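Local coordinates for protein NADP-dependent 2-hydroxyacid dehydrogenase (Rhizobium etli, PDB 4XCV) that binds NADPH and, as a member of the D-isomer specific 2-hydroxyacid dehydrogenase family, probably interconverts 2-oxoacids and D-2-hydroxyacids, at residues Val313-Arg316 / Ala317-Tyr320; Leu293-His296 / Val297-Gln300; His121-His124 / Gln125-Glu129; Leu215-Lys218 / Leu219-Gly223. One frame throughout, in Å; residues are numbered along the deposited sequence.

How the interactions relate
Followed from the N terminus, the four contacts come in the order 3, 4, 2, 1, each a local contact within one continuous stretch, and none nests within or crosses another. Interaction 3 ends helix 118-126, which meets the second subunit, about 17 Å (nearest atoms) from interaction 4. That contact turns the chain out of helix 213-216 toward strand 229-232 of the seven-stranded nucleotide-binding sheet. Interaction 2 is a run of helix 292-305, packed on the five-stranded sheet of the other domain. Interaction 1 closes the last loop of the chain beside that domain's strand 91-92 and carries the C-terminal tyrosine to NADPH.

Interaction 1: residues Val313-Arg316 / Ala317-Tyr320. With NDP (NADPH dihydro-nicotinamide-adenine-dinucleotide phosphate), chain B.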
loop_
_atom_site.group_PDB
_atom_site.type_symbol
_atom_site.label_atom_id
_atom_site.label_comp_id
_atom_site.label_asym_id
_atom_site.label_seq_id
_atom_site.Cartn_x
_atom_site.Cartn_y
_atom_site.Cartn_z
ATOM N N VAL A 313 25.315 16.727 5.445
ATOM C CA VAL A 313 26.289 16.839 6.511
ATOM C C VAL A 313 25.576 16.732 7.835
ATOM O O VAL A 313 24.533 17.384 8.041
ATOM C CB VAL A 313 27.089 18.137 6.432
ATOM C CG1 VAL A 313 28.076 18.270 7.584
ATOM C CG2 VAL A 313 27.804 18.265 5.086
ATOM N N ILE A 314 26.091 15.909 8.704
ATOM C CA ILE A 314 25.439 15.781 9.980
ATOM C C ILE A 314 25.773 16.925 10.913
ATOM O O ILE A 314 26.829 17.578 10.874
ATOM C CB ILE A 314 25.694 14.441 10.585
ATOM C CG1 ILE A 314 27.129 14.330 10.982
ATOM C CG2 ILE A 314 25.237 13.310 9.622
ATOM C CD1 ILE A 314 27.344 14.511 12.440
ATOM N N ASP A 315 24.836 17.121 11.819
ATOM C CA ASP A 315 24.913 18.164 12.829
ATOM C C ASP A 315 25.547 17.527 14.047
ATOM O O ASP A 315 24.920 16.768 14.779
ATOM C CB ASP A 315 23.469 18.630 13.116
ATOM C CG ASP A 315 23.354 19.724 14.162
ATOM O OD1 ASP A 315 24.245 19.904 15.002
ATOM O OD2 ASP A 315 22.281 20.382 14.138
ATOM N N ARG A 316 26.834 17.800 14.243
ATOM C CA ARG A 316 27.568 17.130 15.304
ATOM C C ARG A 316 26.988 17.359 16.692
ATOM O O ARG A 316 26.860 16.433 17.474
ATOM C CB ARG A 316 29.056 17.569 15.338
ATOM C CG ARG A 316 29.902 17.011 14.225
ATOM C CD ARG A 316 30.240 15.540 14.464
ATOM N NE ARG A 316 31.350 15.285 15.395
ATOM C CZ ARG A 316 32.656 15.396 15.109
ATOM N NH1 ARG A 316 33.076 15.826 13.914
ATOM N NH2 ARG A 316 33.556 15.113 16.056
ATOM N N ALA A 317 26.586 18.588 16.974
ATOM C CA ALA A 317 26.054 18.907 18.276
ATOM C C ALA A 317 24.731 18.165 18.521
ATOM O O ALA A 317 24.442 17.740 19.638
ATOM C CB ALA A 317 25.874 20.411 18.393
ATOM N N ALA A 318 23.927 17.988 17.466
ATOM C CA ALA A 318 22.638 17.311 17.609
ATOM C C ALA A 318 22.769 15.796 17.567
ATOM O O ALA A 318 21.892 15.097 18.072
ATOM C CB ALA A 318 21.705 17.771 16.504
ATOM N N GLY A 319 23.808 15.309 16.917
ATOM C CA GLY A 319 24.089 13.890 16.836
ATOM C C GLY A 319 23.471 13.124 15.693
ATOM O O GLY A 319 23.466 11.886 15.733
ATOM N N TYR A 320 22.964 13.798 14.681
ATOM C CA TYR A 320 22.378 13.156 13.509
ATOM C C TYR A 320 22.371 14.121 12.342
ATOM O O TYR A 320 22.675 15.333 12.553
ATOM C CB TYR A 320 20.929 12.661 13.817
ATOM C CG TYR A 320 19.956 13.779 14.033
ATOM C CD1 TYR A 320 19.775 14.340 15.276
ATOM C CD2 TYR A 320 19.211 14.262 12.973
ATOM C CE1 TYR A 320 18.902 15.394 15.483
ATOM C CE2 TYR A 320 18.338 15.319 13.132
ATOM C CZ TYR A 320 18.176 15.882 14.389
ATOM O OH TYR A 320 17.316 16.914 14.604
ATOM O OXT TYR A 320 22.118 13.698 11.199
HETATM P PA NDP B . 16.870 12.870 8.682
HETATM O O1A NDP B . 16.618 13.490 7.342
HETATM O O2A NDP B . 18.123 13.208 9.463
HETATM O O5B NDP B . 15.585 13.187 9.581
HETATM C C5B NDP B . 15.605 12.843 10.970
HETATM C C4B NDP B . 14.306 13.330 11.567
HETATM O O4B NDP B . 14.252 12.880 12.917
HETATM C C3B NDP B . 14.209 14.838 11.571
HETATM O O3B NDP B . 12.851 15.250 11.317
HETATM C C2B NDP B . 14.610 15.146 12.989
HETATM O O2B NDP B . 14.074 16.385 13.528
HETATM C C1B NDP B . 13.979 13.975 13.738
HETATM N N9A NDP B . 14.550 13.764 15.070
HETATM C C8A NDP B . 15.842 13.474 15.324
HETATM N N7A NDP B . 16.033 13.452 16.680
HETATM C C5A NDP B . 14.833 13.781 17.244
HETATM C C6A NDP B . 14.411 13.992 18.556
HETATM N N6A NDP B . 15.231 13.797 19.590
HETATM N N1A NDP B . 13.137 14.346 18.758
HETATM C C2A NDP B . 12.290 14.512 17.719
HETATM N N3A NDP B . 12.624 14.341 16.429
HETATM C C4A NDP B . 13.908 13.968 16.242
HETATM O O3 NDP B . 16.832 11.266 8.565
HETATM P PN NDP B . 16.123 10.339 7.459
HETATM O O1N NDP B . 14.693 10.760 7.386
HETATM O O2N NDP B . 16.865 10.351 6.209
HETATM O O5D NDP B . 16.308 8.913 8.108
HETATM C C5D NDP B . 15.812 8.638 9.426
HETATM C C4D NDP B . 16.505 7.356 9.905
HETATM O O4D NDP B . 16.012 6.235 9.186
HETATM C C3D NDP B . 17.990 7.296 9.676
HETATM O O3D NDP B . 18.712 7.976 10.718
HETATM C C2D NDP B . 18.293 5.807 9.635
HETATM O O2D NDP B . 18.703 5.363 10.950
HETATM C C1D NDP B . 16.964 5.173 9.339
HETATM N N1N NDP B . 16.894 4.379 8.109
HETATM C C2N NDP B . 16.421 3.092 8.139
HETATM C C3N NDP B . 16.441 2.304 7.038
HETATM C C7N NDP B . 15.912 0.965 7.029
HETATM O O7N NDP B . 16.302 0.213 6.105
HETATM N N7N NDP B . 15.035 0.518 7.910
HETATM C C4N NDP B . 16.908 2.852 5.746
HETATM C C5N NDP B . 17.348 4.233 5.832
HETATM C C6N NDP B . 17.377 4.952 6.932
HETATM P P2B NDP B . 14.426 17.792 12.803
HETATM O O1X NDP B . 13.944 18.840 13.752
HETATM O O2X NDP B . 15.933 17.790 12.611
HETATM O O3X NDP B . 13.756 17.778 11.491
HETATM O O HOH W 1 22.002 15.117 8.710
HETATM O O HOH W 2 27.134 20.993 15.431
#
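The backbone O of Asp-315 is gripped by two amides, that of Gly-319 at 2.8 Å and more weakly that of Ala-318. With Asp-315 N returning a bond to Tyr-320 O of the C-terminal carboxylate, this makes a G1 beta bulge that folds the chain end back on itself. Gly-319 suits its place because at its positive phi (89°) a CB would jam against the preceding carbonyl. Asp-315 also reinforces the turn through its side chain: with CG anti to the backbone N (chi1 180°), the carboxylate lies over the turn, where OD1 takes Ala-318 N at 3.1 Å from above its plane. Buried Ile-314 sets CG2 against Tyr-320 OXT and also packs on Val-77, Ile-81 and Ile-91. The fold-back delivers Tyr-320 to NADPH, one ring face toward the C8A corner of the adenine, with C8A 3.5 Å above the ring plane and near the rim. A leucine here would probably leave the 2'-phosphate without this hydroxyl donor and the C8A corner without the ring face beside it. Arg-171 NE bonds to the same hydroxyl, whose own proton goes to phosphate O2X, 2.6 Å from Tyr-320 OH and in the ring plane.

Interaction 2: residues Leu293-His296 / Val297-Gln300; sequences LFRH and VEMQ
Helix 292-305 packs on the five-stranded parallel sheet, and residues 293-300 make two of its turns, with one side against the strands and the other carrying charge. Four successive i to i+4 backbone bonds run through it, from Val-297 N to Leu-293 O through Gln-300 N to His-296 O, all 3.0 Å long. On the polar side Arg-295 and Glu-298, three residues apart, lie alongside each other and point the same way. The arginine chain bends at chi2 and chi3 and presents its NE edge: NE reaches Glu-298 OE1 at 2.8 Å, and NH1 meets Glu-298 OE2 at 2.9 Å in an almost straight bond (177°). Both oxygens lie close to the guanidinium plane, although the two flat groups are turned 29° apart. The sheet side is apolar, as befits buried positions: Leu-293 CD1 comes to 4.3 Å from Val-297 CG2, and both side chains rest on Leu-52. Farther round the helix His-296 meets the ring of Phe-94, and Gln-300, which touches Phe-71, accepts from Gln-311 N through its amide oxygen. A water joins His-296 ND1 to Gln-300 NE2, 2.9 Å from the latter. Glu-298 OE2 takes two donors, Arg-295 NH1 and Phe-27 N, and OE1 takes one, Arg-295 NE; the two-pronged arginine grip probably balances the carboxylate's charge while fixing its rotation.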
loop_
_atom_site.group_PDB
_atom_site.type_symbol
_atom_site.label_atom_id
_atom_site.label_comp_id
_atom_site.label_asym_id
_atom_site.label_seq_id
_atom_site.Cartn_x
_atom_site.Cartn_y
_atom_site.Cartn_z
ATOM N N LEU A 293 25.996 3.602 -2.783
ATOM C CA LEU A 293 26.867 4.302 -1.813
ATOM C C LEU A 293 28.039 5.005 -2.529
ATOM O O LEU A 293 28.381 6.125 -2.248
ATOM C CB LEU A 293 27.427 3.302 -0.750
ATOM C CG LEU A 293 28.467 3.803 0.230
ATOM C CD1 LEU A 293 27.930 4.965 1.057
ATOM C CD2 LEU A 293 28.886 2.617 1.097
ATOM N N PHE A 294 28.665 4.278 -3.458
ATOM C CA PHE A 294 29.839 4.780 -4.140
ATOM C C PHE A 294 29.468 5.875 -5.103
ATOM O O PHE A 294 30.166 6.861 -5.176
ATOM C CB PHE A 294 30.585 3.602 -4.797
ATOM C CG PHE A 294 31.082 2.660 -3.780
ATOM C CD1 PHE A 294 32.282 2.910 -3.175
ATOM C CD2 PHE A 294 30.290 1.634 -3.288
ATOM C CE1 PHE A 294 32.730 2.138 -2.145
ATOM C CE2 PHE A 294 30.735 0.855 -2.244
ATOM C CZ PHE A 294 31.980 1.117 -1.695
ATOM N N ARG A 295 28.350 5.753 -5.806
ATOM C CA ARG A 295 27.908 6.862 -6.626
ATOM C C ARG A 295 27.651 8.138 -5.814
ATOM O O ARG A 295 27.996 9.249 -6.233
ATOM C CB ARG A 295 26.632 6.497 -7.393
ATOM C CG ARG A 295 26.762 5.378 -8.390
ATOM C CD ARG A 295 27.817 5.607 -9.452
ATOM N NE ARG A 295 29.148 5.170 -9.009
ATOM C CZ ARG A 295 29.571 3.917 -8.917
ATOM N NH1 ARG A 295 30.829 3.671 -8.519
ATOM N NH2 ARG A 295 28.774 2.887 -9.249
ATOM N N HIS A 296 27.074 7.955 -4.632
ATOM C CA HIS A 296 26.819 9.094 -3.718
ATOM C C HIS A 296 28.116 9.782 -3.276
ATOM O O HIS A 296 28.244 11.013 -3.295
ATOM C CB HIS A 296 26.006 8.544 -2.515
ATOM C CG HIS A 296 26.196 9.291 -1.238
ATOM N ND1 HIS A 296 25.554 10.465 -0.941
ATOM C CD2 HIS A 296 26.961 8.993 -0.158
ATOM C CE1 HIS A 296 25.905 10.859 0.273
ATOM N NE2 HIS A 296 26.779 9.993 0.757
ATOM N N VAL A 297 29.101 8.981 -2.881
ATOM C CA VAL A 297 30.350 9.537 -2.407
ATOM C C VAL A 297 31.061 10.278 -3.548
ATOM O O VAL A 297 31.584 11.395 -3.399
ATOM C CB VAL A 297 31.285 8.480 -1.776
ATOM C CG1 VAL A 297 32.613 9.109 -1.479
ATOM C CG2 VAL A 297 30.654 7.898 -0.518
ATOM N N GLU A 298 31.090 9.633 -4.720
ATOM C CA GLU A 298 31.703 10.249 -5.903
ATOM C C GLU A 298 31.064 11.618 -6.237
ATOM O O GLU A 298 31.783 12.561 -6.563
ATOM C CB GLU A 298 31.582 9.297 -7.092
ATOM C CG GLU A 298 32.459 8.057 -6.989
ATOM C CD GLU A 298 31.993 6.978 -7.955
ATOM O OE1 GLU A 298 31.014 7.214 -8.742
ATOM O OE2 GLU A 298 32.593 5.874 -7.963
ATOM N N MET A 299 29.760 11.686 -6.156
ATOM C CA MET A 299 29.034 12.922 -6.451
ATOM C C MET A 299 29.387 13.994 -5.451
ATOM O O MET A 299 29.548 15.159 -5.818
ATOM C CB MET A 299 27.532 12.693 -6.434
ATOM C CG MET A 299 26.711 13.954 -6.334
ATOM S SD MET A 299 25.009 13.545 -6.670
ATOM C CE MET A 299 24.891 11.929 -6.085
ATOM N N GLN A 300 29.459 13.632 -4.161
ATOM C CA GLN A 300 29.818 14.641 -3.156
ATOM C C GLN A 300 31.235 15.126 -3.285
ATOM O O GLN A 300 31.535 16.298 -3.061
ATOM C CB GLN A 300 29.494 14.135 -1.738
ATOM C CG GLN A 300 28.003 13.890 -1.534
ATOM C CD GLN A 300 27.165 15.139 -1.679
ATOM O OE1 GLN A 300 27.571 16.224 -1.278
ATOM N NE2 GLN A 300 26.025 15.009 -2.302
HETATM O O HOH W 3 24.734 12.480 -3.067
#

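Interaction 3: residues His121-His124 / Gln125-Glu129; sequences HDSH and QRRRE
His-124 ND1 donates to Glu-129 OE1 at 2.8 Å, a bond within the imidazole plane that reaches the oxygen on its anti side. Histidine suits the place, ND1 offering the carboxylate an N-H, with ring and carboxylate turned 48° apart. That same OE1 sits 3.3 Å above the guanidinium plane of Arg-127, so arginine and glutamate attract by charge although no N-H points at the oxygen. The Arg-127 chain, bent at chi3 (-76°), turns NE back to Ser-123 O, which it meets at 3.1 Å from well above the carbonyl plane. These groups gather round a Schellman motif that ends helix 118-126: Glu-129 N returns to His-124 O, Arg-128 N to Gln-125 O, and Arg-128 takes the positive phi (54°). His-124 O accepts from Arg-127 N too, the two donors arriving at opposite faces of its plane. An alanine for His-124 is likely to leave the Glu-129 carboxylate without its ring donor and freer to turn. One turn back, in the conformer described, Asp-122 OD2 takes Arg-126 NE at 2.9 Å, in the guanidinium plane. Asp-122 and Arg-126 also pair with Arg-126 and Asp-122 of the second subunit, where Arg-128 reaches Glu-274 and Ser-270.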
loop_
_atom_site.group_PDB
_atom_site.type_symbol
_atom_site.label_atom_id
_atom_site.label_comp_id
_atom_site.label_asym_id
_atom_site.label_seq_id
_atom_site.Cartn_x
_atom_site.Cartn_y
_atom_site.Cartn_z
ATOM N N HIS A 121 -7.287 -11.439 7.307
ATOM C CA HIS A 121 -7.502 -12.011 5.992
ATOM C C HIS A 121 -6.597 -13.198 5.759
ATOM O O HIS A 121 -7.049 -14.244 5.239
ATOM C CB HIS A 121 -7.302 -10.982 4.883
ATOM C CG HIS A 121 -8.459 -10.054 4.750
ATOM N ND1 HIS A 121 -8.318 -8.694 4.624
ATOM C CD2 HIS A 121 -9.786 -10.289 4.647
ATOM C CE1 HIS A 121 -9.504 -8.133 4.466
ATOM N NE2 HIS A 121 -10.417 -9.079 4.499
ATOM N N ASP A 122 -5.350 -13.065 6.127
ATOM C CA ASP A 122 -4.436 -14.147 5.871
ATOM C C ASP A 122 -4.680 -15.348 6.782
ATOM O O ASP A 122 -4.603 -16.482 6.332
ATOM C CB ASP A 122 -3.020 -13.622 5.913
ATOM C CG ASP A 122 -2.056 -14.634 5.516
ATOM O OD1 ASP A 122 -2.006 -14.968 4.294
ATOM O OD2 ASP A 122 -1.381 -15.143 6.417
ATOM N N SER A 123 -5.011 -15.091 8.047
ATOM C CA SER A 123 -5.354 -16.170 8.956
ATOM C C SER A 123 -6.551 -16.972 8.466
ATOM O O SER A 123 -6.555 -18.214 8.477
ATOM C CB SER A 123 -5.608 -15.587 10.344
ATOM O OG SER A 123 -5.983 -16.596 11.278
ATOM N N HIS A 124 -7.593 -16.293 8.038
ATOM C CA HIS A 124 -8.767 -16.988 7.499
ATOM C C HIS A 124 -8.463 -17.710 6.178
ATOM O O HIS A 124 -8.926 -18.812 5.969
ATOM C CB HIS A 124 -9.926 -16.024 7.333
ATOM C CG HIS A 124 -10.475 -15.520 8.621
ATOM N ND1 HIS A 124 -11.007 -16.356 9.575
ATOM C CD2 HIS A 124 -10.656 -14.258 9.079
ATOM C CE1 HIS A 124 -11.423 -15.630 10.602
ATOM N NE2 HIS A 124 -11.266 -14.357 10.293
ATOM N N GLN A 125 -7.676 -17.078 5.303
ATOM C CA GLN A 125 -7.338 -17.692 4.020
ATOM C C GLN A 125 -6.624 -19.030 4.245
ATOM O O GLN A 125 -6.961 -20.042 3.608
ATOM C CB GLN A 125 -6.483 -16.768 3.167
ATOM C CG GLN A 125 -6.165 -17.393 1.823
ATOM C CD GLN A 125 -5.292 -16.557 0.940
ATOM O OE1 GLN A 125 -5.169 -15.347 1.126
ATOM N NE2 GLN A 125 -4.663 -17.179 0.002
ATOM N N ARG A 126 -5.710 -19.074 5.205
ATOM C CA ARG A 126 -4.952 -20.301 5.464
ATOM C C ARG A 126 -5.830 -21.432 5.990
ATOM O O ARG A 126 -5.432 -22.605 5.936
ATOM C CB ARG A 126 -3.832 -20.009 6.454
ATOM C CG ARG A 126 -2.742 -19.163 5.841
ATOM C CD ARG A 126 -1.717 -18.711 6.864
ATOM N NE ARG A 126 -0.691 -17.909 6.201
ATOM C CZ ARG A 126 0.372 -18.389 5.564
ATOM N NH1 ARG A 126 0.622 -19.697 5.569
ATOM N NH2 ARG A 126 1.236 -17.550 4.979
ATOM N N ARG A 127 -6.987 -21.074 6.537
ATOM C CA ARG A 127 -7.952 -22.010 7.073
ATOM C C ARG A 127 -9.110 -22.234 6.157
ATOM O O ARG A 127 -10.060 -22.925 6.536
ATOM C CB ARG A 127 -8.445 -21.495 8.430
ATOM C CG ARG A 127 -7.306 -21.539 9.420
ATOM C CD ARG A 127 -7.655 -21.173 10.842
ATOM N NE ARG A 127 -7.793 -19.748 10.918
ATOM C CZ ARG A 127 -8.068 -19.072 12.039
ATOM N NH1 ARG A 127 -8.212 -19.716 13.180
ATOM N NH2 ARG A 127 -8.208 -17.762 11.994
ATOM N N ARG A 128 -9.024 -21.743 4.920
ATOM C CA ARG A 128 -10.096 -21.878 3.937
ATOM C C ARG A 128 -11.419 -21.361 4.439
ATOM O O ARG A 128 -12.471 -21.947 4.189
ATOM C CB ARG A 128 -10.220 -23.328 3.433
ATOM C CG ARG A 128 -8.939 -23.870 2.853
ATOM C CD ARG A 128 -9.049 -25.335 2.461
ATOM N NE ARG A 128 -7.885 -25.751 1.699
ATOM C CZ ARG A 128 -7.807 -25.718 0.356
ATOM N NH1 ARG A 128 -8.862 -25.370 -0.402
ATOM N NH2 ARG A 128 -6.662 -26.063 -0.247
ATOM N N GLU A 129 -11.351 -20.230 5.149
ATOM C CA GLU A 129 -12.530 -19.575 5.743
ATOM C C GLU A 129 -12.864 -18.277 5.012
ATOM O O GLU A 129 -12.030 -17.404 4.916
ATOM C CB GLU A 129 -12.230 -19.273 7.216
ATOM C CG GLU A 129 -12.140 -20.516 8.089
ATOM C CD GLU A 129 -11.555 -20.271 9.500
ATOM O OE1 GLU A 129 -11.012 -19.166 9.874
ATOM O OE2 GLU A 129 -11.614 -21.265 10.278
#

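Interaction 4: residues Leu215-Lys218 / Leu219-Gly223; sequences LFKK and LRRDG
Leu-219, the residue most covered by this contact, closes a type I beta turn that begins at Phe-216 and carries the chain from helix 213-216 toward strand 229-232. Its amide bonds to Phe-216 O at 3.3 Å, closing the turn. The buried isobutyl group suits leucine: CD1 comes to 4.5 Å from Phe-216 CD1, at the edge of that ring, and the group also packs on Leu-191, Leu-197 and Pro-228, filling the hydrophobic side of the turn. Arg-221, the next most covered, reaches back along the polar side. Its chain is extended from CG to NE, with CG anti to the carbonyl carbon (chi1 -70°), which carries NH2 to Lys-217 O at 2.8 Å in a weak, bent bond (129°). There NH2 also lies 3.4 Å from Lys-217 CB, the guanidinium thus touching the lysine's aliphatic stem rather than its amine. Lys-217 NZ stays 5.8 Å from Arg-221 NH2, and the two like charges are not in contact. Two waters knit the turn further: one donates to Phe-216 O and Leu-219 O, the other to Lys-217 O and Leu-219 O. The waters and the guanidinium probably help satisfy the carbonyls of Phe-216, Lys-217 and Leu-219 where the chain leaves the helix.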
loop_
_atom_site.group_PDB
_atom_site.type_symbol
_atom_site.label_atom_id
_atom_site.label_comp_id
_atom_site.label_asym_id
_atom_site.label_seq_id
_atom_site.Cartn_x
_atom_site.Cartn_y
_atom_site.Cartn_z
ATOM N N LEU A 215 5.211 5.068 26.410
ATOM C CA LEU A 215 4.827 5.699 25.152
ATOM C C LEU A 215 3.603 5.002 24.540
ATOM O O LEU A 215 2.668 5.642 24.083
ATOM C CB LEU A 215 6.015 5.707 24.199
ATOM C CG LEU A 215 5.774 6.351 22.841
ATOM C CD1 LEU A 215 7.017 7.092 22.378
ATOM C CD2 LEU A 215 5.323 5.355 21.800
ATOM N N PHE A 216 3.595 3.666 24.525
ATOM C CA PHE A 216 2.494 2.951 23.879
ATOM C C PHE A 216 1.156 3.209 24.557
ATOM O O PHE A 216 0.123 3.298 23.900
ATOM C CB PHE A 216 2.742 1.439 23.829
ATOM C CG PHE A 216 4.010 1.042 23.094
ATOM C CD1 PHE A 216 4.395 1.663 21.929
ATOM C CD2 PHE A 216 4.816 0.049 23.603
ATOM C CE1 PHE A 216 5.559 1.295 21.289
ATOM C CE2 PHE A 216 5.978 -0.319 22.980
ATOM C CZ PHE A 216 6.350 0.315 21.808
ATOM N N LYS A 217 1.211 3.373 25.880
ATOM C CA LYS A 217 -0.004 3.691 26.653
ATOM C C LYS A 217 -0.545 5.087 26.384
ATOM O O LYS A 217 -1.670 5.389 26.828
ATOM C CB LYS A 217 0.240 3.488 28.147
ATOM C CG LYS A 217 0.346 2.028 28.565
ATOM C CD LYS A 217 0.810 1.917 29.993
ATOM C CE LYS A 217 1.376 0.551 30.295
ATOM N NZ LYS A 217 0.550 -0.576 29.797
ATOM N N LYS A 218 0.232 5.947 25.700
ATOM C CA LYS A 218 -0.227 7.306 25.345
ATOM C C LYS A 218 -0.883 7.401 23.970
ATOM O O LYS A 218 -1.527 8.397 23.656
ATOM C CB LYS A 218 0.940 8.271 25.432
ATOM C CG LYS A 218 1.348 8.524 26.875
ATOM C CD LYS A 218 2.554 9.436 26.906
ATOM C CE LYS A 218 3.066 9.722 28.291
ATOM N NZ LYS A 218 4.465 10.217 28.101
ATOM N N LEU A 219 -0.782 6.360 23.161
ATOM C CA LEU A 219 -1.400 6.370 21.833
ATOM C C LEU A 219 -2.905 6.357 21.949
ATOM O O LEU A 219 -3.472 5.948 22.979
ATOM C CB LEU A 219 -0.929 5.157 21.031
ATOM C CG LEU A 219 0.531 5.255 20.583
ATOM C CD1 LEU A 219 1.043 3.912 20.055
ATOM C CD2 LEU A 219 0.724 6.344 19.545
ATOM N N ARG A 220 -3.572 6.796 20.892
ATOM C CA ARG A 220 -5.007 6.938 20.933
ATOM C C ARG A 220 -5.694 5.573 21.193
ATOM O O ARG A 220 -5.443 4.609 20.437
ATOM C CB ARG A 220 -5.534 7.611 19.670
ATOM C CG ARG A 220 -7.028 7.803 19.750
ATOM C CD ARG A 220 -7.553 8.994 18.991
ATOM N NE ARG A 220 -7.343 8.903 17.561
ATOM C CZ ARG A 220 -7.588 9.906 16.730
ATOM N NH1 ARG A 220 -8.052 11.066 17.214
ATOM N NH2 ARG A 220 -7.376 9.776 15.425
ATOM N N ARG A 221 -6.575 5.533 22.211
ATOM C CA ARG A 221 -7.273 4.273 22.607
ATOM C C ARG A 221 -8.684 4.152 22.020
ATOM O O ARG A 221 -9.260 3.048 22.046
ATOM C CB ARG A 221 -7.368 4.157 24.119
ATOM C CG ARG A 221 -6.033 3.897 24.780
ATOM C CD ARG A 221 -6.086 4.166 26.265
ATOM N NE ARG A 221 -4.744 3.992 26.814
ATOM C CZ ARG A 221 -4.455 3.761 28.085
ATOM N NH1 ARG A 221 -5.417 3.660 29.008
ATOM N NH2 ARG A 221 -3.190 3.617 28.426
ATOM N N ASP A 222 -9.268 5.242 21.536
ATOM C CA ASP A 222 -10.655 5.179 21.123
ATOM C C ASP A 222 -10.812 5.503 19.651
ATOM O O ASP A 222 -11.821 6.072 19.233
ATOM C CB ASP A 222 -11.521 6.090 22.008
ATOM C CG ASP A 222 -11.175 7.578 21.880
ATOM O OD1 ASP A 222 -10.159 7.939 21.236
ATOM O OD2 ASP A 222 -11.934 8.397 22.452
ATOM N N GLY A 223 -9.797 5.114 18.874
ATOM C CA GLY A 223 -9.765 5.372 17.443
ATOM C C GLY A 223 -10.420 4.311 16.560
ATOM O O GLY A 223 -10.909 3.275 17.019
HETATM O O HOH W 4 -2.601 3.579 24.249
HETATM O O HOH W 5 -4.037 6.846 25.787
#